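Local coordinates for 4-hydroxythreonine-4-phosphate dehydrogenase (Legionella pneumophila subsp. pneumophila, PDB 6XMY), which probably catalyses the NAD(P)-dependent oxidation of 4-(phosphooxy)-L-threonine, a metal-dependent step in the biosynthesis of pyridoxine 5'-phosphate, at residues P24-A29 against T295-G300; A117-P122 against L317-M322; V38-L43 against L103-S108; L28-A31 against P36-I39. All coordinates share one frame; numbering follows the deposited sequence.

Contact 1: P24-A29 against T295-G300. With NAD (nicotinamide-adenine-dinucleotide), chain B.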
# COMPACT_ATOMS: atom_id res chain seq x y z
N PRO A 24 -5.77 -8.82 -11.68
CA PRO A 24 -6.88 -9.78 -11.83
C PRO A 24 -6.50 -11.19 -11.40
O PRO A 24 -7.26 -11.83 -10.67
CB PRO A 24 -7.22 -9.68 -13.32
CG PRO A 24 -6.86 -8.27 -13.68
CD PRO A 24 -5.59 -8.00 -12.90
N ASP A 25 -5.31 -11.66 -11.81
CA ASP A 25 -4.86 -12.99 -11.42
C ASP A 25 -4.84 -13.14 -9.91
O ASP A 25 -5.24 -14.18 -9.37
CB ASP A 25 -3.44 -13.26 -11.95
CG ASP A 25 -3.29 -13.03 -13.44
OD1 ASP A 25 -3.82 -12.03 -13.97
OD2 ASP A 25 -2.59 -13.83 -14.10
N LEU A 26 -4.35 -12.11 -9.21
CA LEU A 26 -4.26 -12.17 -7.75
C LEU A 26 -5.63 -12.19 -7.11
O LEU A 26 -5.84 -12.87 -6.10
CB LEU A 26 -3.43 -11.00 -7.24
CG LEU A 26 -1.96 -11.06 -7.67
CD1 LEU A 26 -1.23 -9.77 -7.31
CD2 LEU A 26 -1.30 -12.27 -7.03
N CYS A 27 -6.59 -11.45 -7.68
CA CYS A 27 -7.95 -11.49 -7.16
C CYS A 27 -8.56 -12.87 -7.35
O CYS A 27 -9.27 -13.38 -6.47
CB CYS A 27 -8.80 -10.41 -7.83
SG CYS A 27 -8.28 -8.74 -7.39
N LEU A 28 -8.29 -13.50 -8.50
CA LEU A 28 -8.80 -14.84 -8.74
C LEU A 28 -8.23 -15.84 -7.74
O LEU A 28 -8.92 -16.79 -7.35
CB LEU A 28 -8.51 -15.27 -10.18
CG LEU A 28 -9.17 -14.42 -11.26
CD1 LEU A 28 -8.67 -14.79 -12.65
CD2 LEU A 28 -10.71 -14.55 -11.21
N ALA A 29 -6.99 -15.63 -7.29
CA ALA A 29 -6.41 -16.48 -6.26
C ALA A 29 -7.19 -16.44 -4.96
O ALA A 29 -7.12 -17.39 -4.17
CB ALA A 29 -4.95 -16.09 -6.00
N THR A 295 -4.94 -1.20 2.41
CA THR A 295 -3.70 -1.94 2.26
C THR A 295 -3.48 -2.24 0.78
O THR A 295 -4.35 -2.01 -0.07
CB THR A 295 -3.71 -3.24 3.07
OG1 THR A 295 -4.74 -4.10 2.57
CG2 THR A 295 -3.95 -2.95 4.54
N SER A 296 -2.31 -2.81 0.50
CA SER A 296 -1.88 -3.00 -0.88
C SER A 296 -0.82 -4.08 -0.94
O SER A 296 -0.08 -4.32 0.02
CB SER A 296 -1.31 -1.69 -1.42
OG SER A 296 -0.91 -1.83 -2.77
N VAL A 297 -0.72 -4.69 -2.13
CA VAL A 297 0.45 -5.49 -2.44
C VAL A 297 1.69 -4.60 -2.39
O VAL A 297 1.61 -3.37 -2.51
CB VAL A 297 0.33 -6.16 -3.81
CG1 VAL A 297 -0.79 -7.19 -3.80
CG2 VAL A 297 0.14 -5.11 -4.90
N ASP A 298 2.85 -5.24 -2.23
CA ASP A 298 4.13 -4.55 -2.21
C ASP A 298 4.88 -4.70 -3.53
O ASP A 298 6.12 -4.65 -3.55
CB ASP A 298 5.00 -5.03 -1.05
CG ASP A 298 5.59 -6.40 -1.30
OD1 ASP A 298 5.02 -7.17 -2.09
OD2 ASP A 298 6.67 -6.69 -0.72
N HIS A 299 4.16 -4.89 -4.62
CA HIS A 299 4.78 -5.13 -5.91
C HIS A 299 3.94 -4.49 -6.99
O HIS A 299 2.83 -4.01 -6.74
CB HIS A 299 4.96 -6.63 -6.17
CG HIS A 299 3.67 -7.39 -6.17
ND1 HIS A 299 2.75 -7.29 -7.20
CD2 HIS A 299 3.15 -8.28 -5.29
CE1 HIS A 299 1.72 -8.07 -6.94
NE2 HIS A 299 1.93 -8.68 -5.79
N GLY A 300 4.46 -4.51 -8.20
CA GLY A 300 3.83 -3.88 -9.34
C GLY A 300 3.04 -4.85 -10.20
O GLY A 300 2.69 -5.96 -9.78
PA NAD B . 7.03 -4.97 -10.45
O1A NAD B . 5.98 -5.01 -11.55
O2A NAD B . 6.92 -5.52 -9.05
O5B NAD B . 8.24 -5.92 -11.21
C5B NAD B . 9.38 -6.06 -10.39
C4B NAD B . 9.89 -7.51 -10.43
O4B NAD B . 9.11 -8.29 -9.49
C3B NAD B . 9.65 -8.10 -11.85
O3B NAD B . 10.76 -8.95 -12.09
C2B NAD B . 8.30 -8.86 -11.67
O2B NAD B . 8.19 -9.97 -12.51
C1B NAD B . 8.45 -9.35 -10.20
N9A NAD B . 7.17 -9.48 -9.51
C8A NAD B . 6.25 -8.49 -9.12
N7A NAD B . 5.20 -8.99 -8.49
C5A NAD B . 5.44 -10.36 -8.43
C6A NAD B . 4.70 -11.43 -7.89
N6A NAD B . 3.52 -11.19 -7.26
N1A NAD B . 5.17 -12.71 -7.99
C2A NAD B . 6.37 -12.88 -8.62
N3A NAD B . 7.18 -11.97 -9.19
C4A NAD B . 6.67 -10.69 -9.07
O3 NAD B . 7.43 -3.40 -10.36
PN NAD B . 8.17 -2.49 -11.42
O1N NAD B . 9.07 -1.48 -10.75
O2N NAD B . 8.46 -3.28 -12.66
O5D NAD B . 6.89 -1.40 -11.98
C5D NAD B . 5.89 -2.00 -12.73
C4D NAD B . 4.65 -1.11 -12.61
O4D NAD B . 4.02 -1.40 -11.34
C3D NAD B . 5.06 0.40 -12.57
O3D NAD B . 4.04 1.09 -13.24
C2D NAD B . 5.04 0.73 -11.06
O2D NAD B . 4.72 2.05 -10.74
C1D NAD B . 3.82 -0.15 -10.68
N1N NAD B . 3.78 -0.45 -9.21
C2N NAD B . 2.55 -0.34 -8.62
C3N NAD B . 2.40 -0.60 -7.25
C7N NAD B . 1.02 -0.47 -6.72
O7N NAD B . 0.08 -0.21 -7.47
N7N NAD B . 0.85 -0.70 -5.37
C4N NAD B . 3.52 -0.97 -6.48
C5N NAD B . 4.76 -1.08 -7.13
C6N NAD B . 4.89 -0.81 -8.50
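Leu26, on helix 23-29, reaches Val297 of strand 294-297 and His299 of the loop that follows, which enters the NAD site. Thr295 begins the segment within the sheet, paired through its backbone with strand 117-120. Ser296 comes next: its OG lies in the carbonyl plane of Val297 and donates to a lone pair of Val297 O at 3.0 Å. The same OG accepts a weak hydrogen bond from the nicotinamide amide, with NAD N7N 3.3 Å from Ser296 OG. Val297 faces the helix, yet its CG1 meets Leu26 CD1 only loosely, at 4.4 Å. Asp298 carries the chain round the turn, and its carbonyl oxygen accepts a bond from Lys276. His299 makes the closer contact. Leu26 CD1 comes up to the imidazole edge, in the ring plane, and stands 3.4 Å from His299 CE1. Val297 CB covers one face of that ring and the adenine amino group the opposite one, NAD N6A being 3.3 Å from His299 NE2. Rotation of the ring is fixed by a nearly coplanar bond from His299 ND1 to Gly300 O (2.9 Å, 164°). Gly300 N then donates to the diphosphate oxygen NAD O2A at 2.8 Å. Having no side chain, Gly300 lets the nicotinamide ribose close in, with NAD O4D 3.2 Å from its CA. The His-Gly-Thr-Ala sequence starting at His299 resembles the cofactor-binding loop of isocitrate dehydrogenases, whose clan includes PdxA.

Contact 2: A117-P122 against L317-M322. With NAD (nicotinamide-adenine-dinucleotide), chain B.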
# COMPACT_ATOMS: atom_id res chain seq x y z
N ALA A 117 -12.89 -2.17 4.40
CA ALA A 117 -11.52 -1.80 4.09
C ALA A 117 -11.34 -1.95 2.59
O ALA A 117 -12.09 -2.67 1.93
CB ALA A 117 -10.50 -2.68 4.82
N LEU A 118 -10.30 -1.30 2.08
CA LEU A 118 -9.93 -1.37 0.67
C LEU A 118 -8.55 -2.01 0.55
O LEU A 118 -7.63 -1.65 1.29
CB LEU A 118 -9.88 0.04 0.07
CG LEU A 118 -9.59 0.13 -1.43
CD1 LEU A 118 -10.69 -0.55 -2.25
CD2 LEU A 118 -9.44 1.58 -1.83
N VAL A 119 -8.42 -2.97 -0.36
CA VAL A 119 -7.14 -3.59 -0.68
C VAL A 119 -6.90 -3.36 -2.16
O VAL A 119 -7.79 -3.61 -2.97
CB VAL A 119 -7.15 -5.10 -0.36
CG1 VAL A 119 -5.75 -5.71 -0.57
CG2 VAL A 119 -7.65 -5.34 1.07
N THR A 120 -5.70 -2.90 -2.51
CA THR A 120 -5.40 -2.55 -3.89
C THR A 120 -4.43 -3.54 -4.52
O THR A 120 -3.30 -3.71 -4.05
CB THR A 120 -4.86 -1.13 -4.02
OG1 THR A 120 -3.67 -1.01 -3.24
CG2 THR A 120 -5.87 -0.13 -3.51
N ALA A 121 -4.85 -4.14 -5.63
CA ALA A 121 -3.96 -4.83 -6.53
C ALA A 121 -3.15 -3.78 -7.29
O ALA A 121 -3.47 -2.59 -7.26
CB ALA A 121 -4.77 -5.74 -7.46
N PRO A 122 -2.07 -4.17 -7.98
CA PRO A 122 -1.16 -3.15 -8.52
C PRO A 122 -1.73 -2.45 -9.75
O PRO A 122 -2.50 -3.02 -10.52
CB PRO A 122 0.10 -3.94 -8.88
CG PRO A 122 -0.39 -5.34 -9.12
CD PRO A 122 -1.54 -5.53 -8.17
N LEU A 317 -2.31 -11.94 -0.36
CA LEU A 317 -2.95 -12.64 0.75
C LEU A 317 -2.64 -11.94 2.07
O LEU A 317 -3.53 -11.78 2.91
CB LEU A 317 -2.51 -14.10 0.79
CG LEU A 317 -3.11 -15.01 -0.29
CD1 LEU A 317 -2.31 -16.32 -0.39
CD2 LEU A 317 -4.57 -15.30 0.01
N ALA A 318 -1.39 -11.53 2.26
CA ALA A 318 -1.02 -10.78 3.46
C ALA A 318 -1.75 -9.45 3.53
O ALA A 318 -2.17 -9.03 4.62
CB ALA A 318 0.50 -10.57 3.49
N ALA A 319 -1.94 -8.77 2.39
CA ALA A 319 -2.61 -7.47 2.39
C ALA A 319 -4.08 -7.60 2.77
O ALA A 319 -4.62 -6.77 3.52
CB ALA A 319 -2.48 -6.80 1.03
N VAL A 320 -4.75 -8.64 2.26
CA VAL A 320 -6.13 -8.90 2.63
C VAL A 320 -6.23 -9.26 4.11
O VAL A 320 -7.11 -8.76 4.82
CB VAL A 320 -6.72 -10.01 1.73
CG1 VAL A 320 -8.12 -10.38 2.21
CG2 VAL A 320 -6.76 -9.55 0.27
N LYS A 321 -5.33 -10.11 4.60
CA LYS A 321 -5.39 -10.49 6.00
C LYS A 321 -5.13 -9.30 6.92
O LYS A 321 -5.78 -9.16 7.96
CB LYS A 321 -4.41 -11.64 6.27
CG LYS A 321 -4.88 -12.95 5.66
CD LYS A 321 -3.84 -14.04 5.77
CE LYS A 321 -3.97 -15.03 4.62
NZ LYS A 321 -3.13 -16.25 4.81
N MET A 322 -4.20 -8.42 6.54
CA MET A 322 -3.95 -7.25 7.37
C MET A 322 -5.16 -6.32 7.39
O MET A 322 -5.54 -5.80 8.44
CB MET A 322 -2.70 -6.51 6.89
CG MET A 322 -2.39 -5.29 7.73
SD MET A 322 -0.86 -4.48 7.29
CE MET A 322 0.32 -5.77 7.67
PA NAD B . 7.03 -4.97 -10.45
O1A NAD B . 5.98 -5.01 -11.55
O2A NAD B . 6.92 -5.52 -9.05
O5B NAD B . 8.24 -5.92 -11.21
C5B NAD B . 9.38 -6.06 -10.39
C4B NAD B . 9.89 -7.51 -10.43
O4B NAD B . 9.11 -8.29 -9.49
C3B NAD B . 9.65 -8.10 -11.85
O3B NAD B . 10.76 -8.95 -12.09
C2B NAD B . 8.30 -8.86 -11.67
O2B NAD B . 8.19 -9.97 -12.51
C1B NAD B . 8.45 -9.35 -10.20
N9A NAD B . 7.17 -9.48 -9.51
C8A NAD B . 6.25 -8.49 -9.12
N7A NAD B . 5.20 -8.99 -8.49
C5A NAD B . 5.44 -10.36 -8.43
C6A NAD B . 4.70 -11.43 -7.89
N6A NAD B . 3.52 -11.19 -7.26
N1A NAD B . 5.17 -12.71 -7.99
C2A NAD B . 6.37 -12.88 -8.62
N3A NAD B . 7.18 -11.97 -9.19
C4A NAD B . 6.67 -10.69 -9.07
O3 NAD B . 7.43 -3.40 -10.36
PN NAD B . 8.17 -2.49 -11.42
O1N NAD B . 9.07 -1.48 -10.75
O2N NAD B . 8.46 -3.28 -12.66
O5D NAD B . 6.89 -1.40 -11.98
C5D NAD B . 5.89 -2.00 -12.73
C4D NAD B . 4.65 -1.11 -12.61
O4D NAD B . 4.02 -1.40 -11.34
C3D NAD B . 5.06 0.40 -12.57
O3D NAD B . 4.04 1.09 -13.24
C2D NAD B . 5.04 0.73 -11.06
O2D NAD B . 4.72 2.05 -10.74
C1D NAD B . 3.82 -0.15 -10.68
N1N NAD B . 3.78 -0.45 -9.21
C2N NAD B . 2.55 -0.34 -8.62
C3N NAD B . 2.40 -0.60 -7.25
C7N NAD B . 1.02 -0.47 -6.72
O7N NAD B . 0.08 -0.21 -7.47
N7N NAD B . 0.85 -0.70 -5.37
C4N NAD B . 3.52 -0.97 -6.48
C5N NAD B . 4.76 -1.08 -7.13
C6N NAD B . 4.89 -0.81 -8.50
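Val119, on strand 117-120, presses its two methyl groups against Ala319 and Val320 of helix 314-328. Val119 CG1 lies 3.8 Å from Ala319 CB, and the same methyl approaches Val320 CG2 at 4.1 Å. It is carried there by a first torsion that sets CG1 opposite the backbone N (chi1 -174°). The valine side chains run at about a right angle to each other, while Val119 CG2 drops onto the helix backbone, 4.2 Å from Val320 CA. Polar bonds lie around this patch and tie its two elements to third parties. Ala319 O accepts a bond from Thr295 OG1 of the neighbouring strand, and Thr120, pointing away from the helix, holds Arg294 through its OG1. The cofactor is touched beyond the end of the strand: Pro122 CA is 3.4 Å from NAD O7N, the nicotinamide carboxamide oxygen. Between strand and helix themselves, then, cohesion comes from buried methyl groups, without directional bonding; fit of shape and exclusion of water probably hold the helix on this face of the sheet.

Contact 3: V38-L43 against L103-S108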
# COMPACT_ATOMS: atom_id res chain seq x y z
N VAL A 38 -14.82 -8.81 -1.86
CA VAL A 38 -15.60 -8.48 -3.04
C VAL A 38 -14.66 -7.77 -4.00
O VAL A 38 -13.96 -6.84 -3.60
CB VAL A 38 -16.79 -7.57 -2.68
CG1 VAL A 38 -17.47 -7.04 -3.95
CG2 VAL A 38 -17.80 -8.33 -1.79
N ILE A 39 -14.61 -8.23 -5.25
CA ILE A 39 -13.64 -7.74 -6.23
C ILE A 39 -14.26 -6.64 -7.07
O ILE A 39 -15.30 -6.86 -7.70
CB ILE A 39 -13.15 -8.88 -7.15
CG1 ILE A 39 -12.74 -10.11 -6.34
CG2 ILE A 39 -12.05 -8.37 -8.07
CD1 ILE A 39 -11.71 -9.84 -5.26
N LEU A 40 -13.61 -5.49 -7.13
CA LEU A 40 -13.97 -4.43 -8.07
C LEU A 40 -13.22 -4.68 -9.36
O LEU A 40 -11.98 -4.64 -9.38
CB LEU A 40 -13.51 -3.08 -7.53
CG LEU A 40 -14.34 -2.36 -6.50
CD1 LEU A 40 -13.53 -1.16 -6.07
CD2 LEU A 40 -15.71 -1.94 -7.09
N GLY A 41 -13.95 -4.91 -10.45
CA GLY A 41 -13.29 -5.15 -11.71
C GLY A 41 -14.29 -5.57 -12.75
O GLY A 41 -15.48 -5.78 -12.47
N ASP A 42 -13.80 -5.68 -13.98
CA ASP A 42 -14.62 -6.09 -15.11
C ASP A 42 -14.90 -7.58 -15.02
O ASP A 42 -13.97 -8.39 -14.95
CB ASP A 42 -13.90 -5.69 -16.39
CG ASP A 42 -14.65 -6.08 -17.65
OD1 ASP A 42 -14.97 -7.26 -17.80
OD2 ASP A 42 -14.88 -5.19 -18.49
N LEU A 43 -16.18 -7.96 -14.99
CA LEU A 43 -16.51 -9.37 -14.78
C LEU A 43 -16.07 -10.23 -15.96
O LEU A 43 -15.56 -11.34 -15.77
CB LEU A 43 -18.01 -9.52 -14.51
CG LEU A 43 -18.52 -10.94 -14.31
CD1 LEU A 43 -17.84 -11.61 -13.13
CD2 LEU A 43 -20.03 -10.92 -14.11
N LEU A 103 -10.40 2.89 -8.33
CA LEU A 103 -9.88 3.61 -7.17
C LEU A 103 -10.93 4.55 -6.59
O LEU A 103 -11.09 4.64 -5.36
CB LEU A 103 -8.63 4.41 -7.56
CG LEU A 103 -7.27 3.72 -7.45
CD1 LEU A 103 -7.28 2.33 -8.02
CD2 LEU A 103 -6.18 4.56 -8.09
N THR A 104 -11.64 5.27 -7.46
CA THR A 104 -12.62 6.25 -7.00
C THR A 104 -13.81 5.56 -6.37
O THR A 104 -14.25 5.92 -5.27
CB THR A 104 -13.06 7.12 -8.19
OG1 THR A 104 -11.92 7.73 -8.79
CG2 THR A 104 -14.05 8.21 -7.74
N LEU A 105 -14.32 4.53 -7.03
CA LEU A 105 -15.43 3.77 -6.47
C LEU A 105 -15.02 3.06 -5.19
O LEU A 105 -15.77 3.05 -4.21
CB LEU A 105 -15.94 2.79 -7.52
CG LEU A 105 -17.27 2.08 -7.36
CD1 LEU A 105 -18.41 3.06 -7.07
CD2 LEU A 105 -17.51 1.30 -8.65
N GLY A 106 -13.81 2.50 -5.15
CA GLY A 106 -13.35 1.83 -3.94
C GLY A 106 -13.25 2.77 -2.75
O GLY A 106 -13.70 2.45 -1.65
N ALA A 107 -12.66 3.96 -2.96
CA ALA A 107 -12.57 4.94 -1.89
C ALA A 107 -13.96 5.37 -1.43
O ALA A 107 -14.23 5.46 -0.23
CB ALA A 107 -11.76 6.15 -2.35
N SER A 108 -14.84 5.67 -2.39
CA SER A 108 -16.18 6.15 -2.06
C SER A 108 -16.98 5.10 -1.29
O SER A 108 -17.62 5.41 -0.27
CB SER A 108 -16.91 6.52 -3.35
OG SER A 108 -18.20 7.01 -3.06
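The carbonyl oxygen of Leu40 accepts a hydrogen bond from Ser16 OG while the side chain of the same residue reaches across to Leu105 and Gly106. With its backbone N-H and C=O engaged on the side of strand 12-15, Leu40 is held in the sheet, and its isobutyl group projects toward helix 96-111. The first torsion places CG opposite the carbonyl carbon (chi1 -80°), and the two methyls then divide the work. CD1 settles on bare helix backbone: it is 3.7 Å from Gly106 CA. The peptide nitrogen is hardly farther, Leu40 CD1 standing 3.8 Å from Gly106 N. Gly106, with no side chain, offers main-chain atoms directly to the methyl, and the CA atoms of Leu40 and Gly106 are 7.5 Å apart. The other methyl meets its like, Leu40 CD2 lying 4.0 Å from Leu105 CD2, with the two leucines crossing obliquely. Beyond the strand, Asp42 takes the N-cap position of helix 43-52; its OD1 receives Leu45 N and its OD2 receives Cys82 N, so both carboxylate oxygens are occupied. Trp78 of strand 74-79 touches both Leu40 and Leu105 and so extends the apolar patch. Successive residues of strand 37-41 serve different layers: Leu40 faces helix 96-111, whereas Ile39 packs on Leu46 of helix 43-52. Helix 96-111 also meets helix 138-145 through Leu103 and Ala107, and both helices touch strands, Leu103 resting on Ser15 of strand 12-15 and helix 138-145 receiving Leu118 of strand 117-120.

Contact 4: L28-A31 against P36-I39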
# COMPACT_ATOMS: atom_id res chain seq x y z
N LEU A 28 -8.29 -13.50 -8.50
CA LEU A 28 -8.80 -14.84 -8.74
C LEU A 28 -8.23 -15.84 -7.74
O LEU A 28 -8.92 -16.79 -7.35
CB LEU A 28 -8.51 -15.27 -10.18
CG LEU A 28 -9.17 -14.42 -11.26
CD1 LEU A 28 -8.67 -14.79 -12.65
CD2 LEU A 28 -10.71 -14.55 -11.21
N ALA A 29 -6.99 -15.63 -7.29
CA ALA A 29 -6.41 -16.48 -6.26
C ALA A 29 -7.19 -16.44 -4.96
O ALA A 29 -7.12 -17.39 -4.17
CB ALA A 29 -4.95 -16.09 -6.00
N LEU A 30 -7.94 -15.36 -4.71
CA LEU A 30 -8.75 -15.28 -3.50
C LEU A 30 -9.97 -16.19 -3.57
O LEU A 30 -10.62 -16.40 -2.53
CB LEU A 30 -9.17 -13.83 -3.26
CG LEU A 30 -7.98 -12.87 -3.10
CD1 LEU A 30 -8.43 -11.42 -3.01
CD2 LEU A 30 -7.12 -13.24 -1.88
N ALA A 31 -10.31 -16.71 -4.75
CA ALA A 31 -11.53 -17.51 -4.89
C ALA A 31 -11.47 -18.77 -4.04
O ALA A 31 -12.51 -19.25 -3.57
CB ALA A 31 -11.77 -17.87 -6.35
N PRO A 36 -13.27 -12.70 3.36
CA PRO A 36 -14.54 -12.07 2.95
C PRO A 36 -14.30 -10.88 2.03
O PRO A 36 -14.24 -9.71 2.44
CB PRO A 36 -15.12 -11.63 4.30
CG PRO A 36 -13.92 -11.34 5.13
CD PRO A 36 -12.89 -12.35 4.74
N VAL A 37 -14.15 -11.18 0.75
CA VAL A 37 -13.72 -10.19 -0.23
C VAL A 37 -14.77 -10.02 -1.32
O VAL A 37 -15.51 -10.95 -1.66
CB VAL A 37 -12.35 -10.55 -0.84
CG1 VAL A 37 -11.29 -10.63 0.24
CG2 VAL A 37 -12.44 -11.86 -1.64
N VAL A 38 -14.82 -8.81 -1.86
CA VAL A 38 -15.60 -8.48 -3.04
C VAL A 38 -14.66 -7.77 -4.00
O VAL A 38 -13.96 -6.84 -3.60
CB VAL A 38 -16.79 -7.57 -2.68
CG1 VAL A 38 -17.47 -7.04 -3.95
CG2 VAL A 38 -17.80 -8.33 -1.79
N ILE A 39 -14.61 -8.23 -5.25
CA ILE A 39 -13.64 -7.74 -6.23
C ILE A 39 -14.26 -6.64 -7.07
O ILE A 39 -15.30 -6.86 -7.70
CB ILE A 39 -13.15 -8.88 -7.15
CG1 ILE A 39 -12.74 -10.11 -6.34
CG2 ILE A 39 -12.05 -8.37 -8.07
CD1 ILE A 39 -11.71 -9.84 -5.26
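Leu30 meets Val37 and Ile39 across the short connection that leads from helix 23-29 into strand 37-41. Its CB already touches the strand, 4.1 Å from Val37 CG2. That methyl of Val37 occupies the position between its own backbone N and carbonyl carbon, which turns it to the leucine. Leu30 CG sits opposite the carbonyl carbon (chi1 -59°), which lifts the branch point away from Val37 and lets CD1 lean back toward the strand, the two methyls going in different directions. The contact belongs to a beta-alpha-beta unit in which strand 12-15, helix 23-29 and strand 37-41 follow in sequence, the two strands lying parallel and adjacent; Leu30, near the C-terminal end of the helix, points its side chain at the strand that comes next. At the tip, CD1 lies over Val37 and Ile39, 4.3 Å from Ile39 CD1. Val37 and Ile39, two residues apart and so on the same face of the strand, both border it, and Leu30 CD1 is also 4.3 Å from Val37 CG2. On another flank the same methyl is met by Val320 of helix 314-328. The second tip, CD2, turns to that helix as well and comes within 3.8 Å of Leu317 CD2. Behind the side chain the backbone is held by polar bonds: Ala31 N donates to Leu28 O at 2.9 Å, Leu30 O accepts from Thr33 OG1, and Ala31 O receives the amine of Lys70.

Overall arrangement
From the N terminus, helix 23-29 opens contacts 1 and 4, which share Leu28 and Ala29. Contact 4 closes at once on strand 37-41, with four residues between its segments; that strand then opens contact 3, which closes on helix 96-111. Contact 3 is nested in the long loop that contact 1 closes on strand 294-297 and its cofactor loop, whereas contact 4 starts from the same stretch as contact 1. Contact 2 starts on strand 117-120 after contact 3 has closed, and ends on helix 314-328 beyond contact 1, so contacts 1 and 2 cross. Helix 314-328 of contact 2 also covers contact 4, while Leu118 touches Gly106 of contact 3. NAD touches contacts 1 and 2.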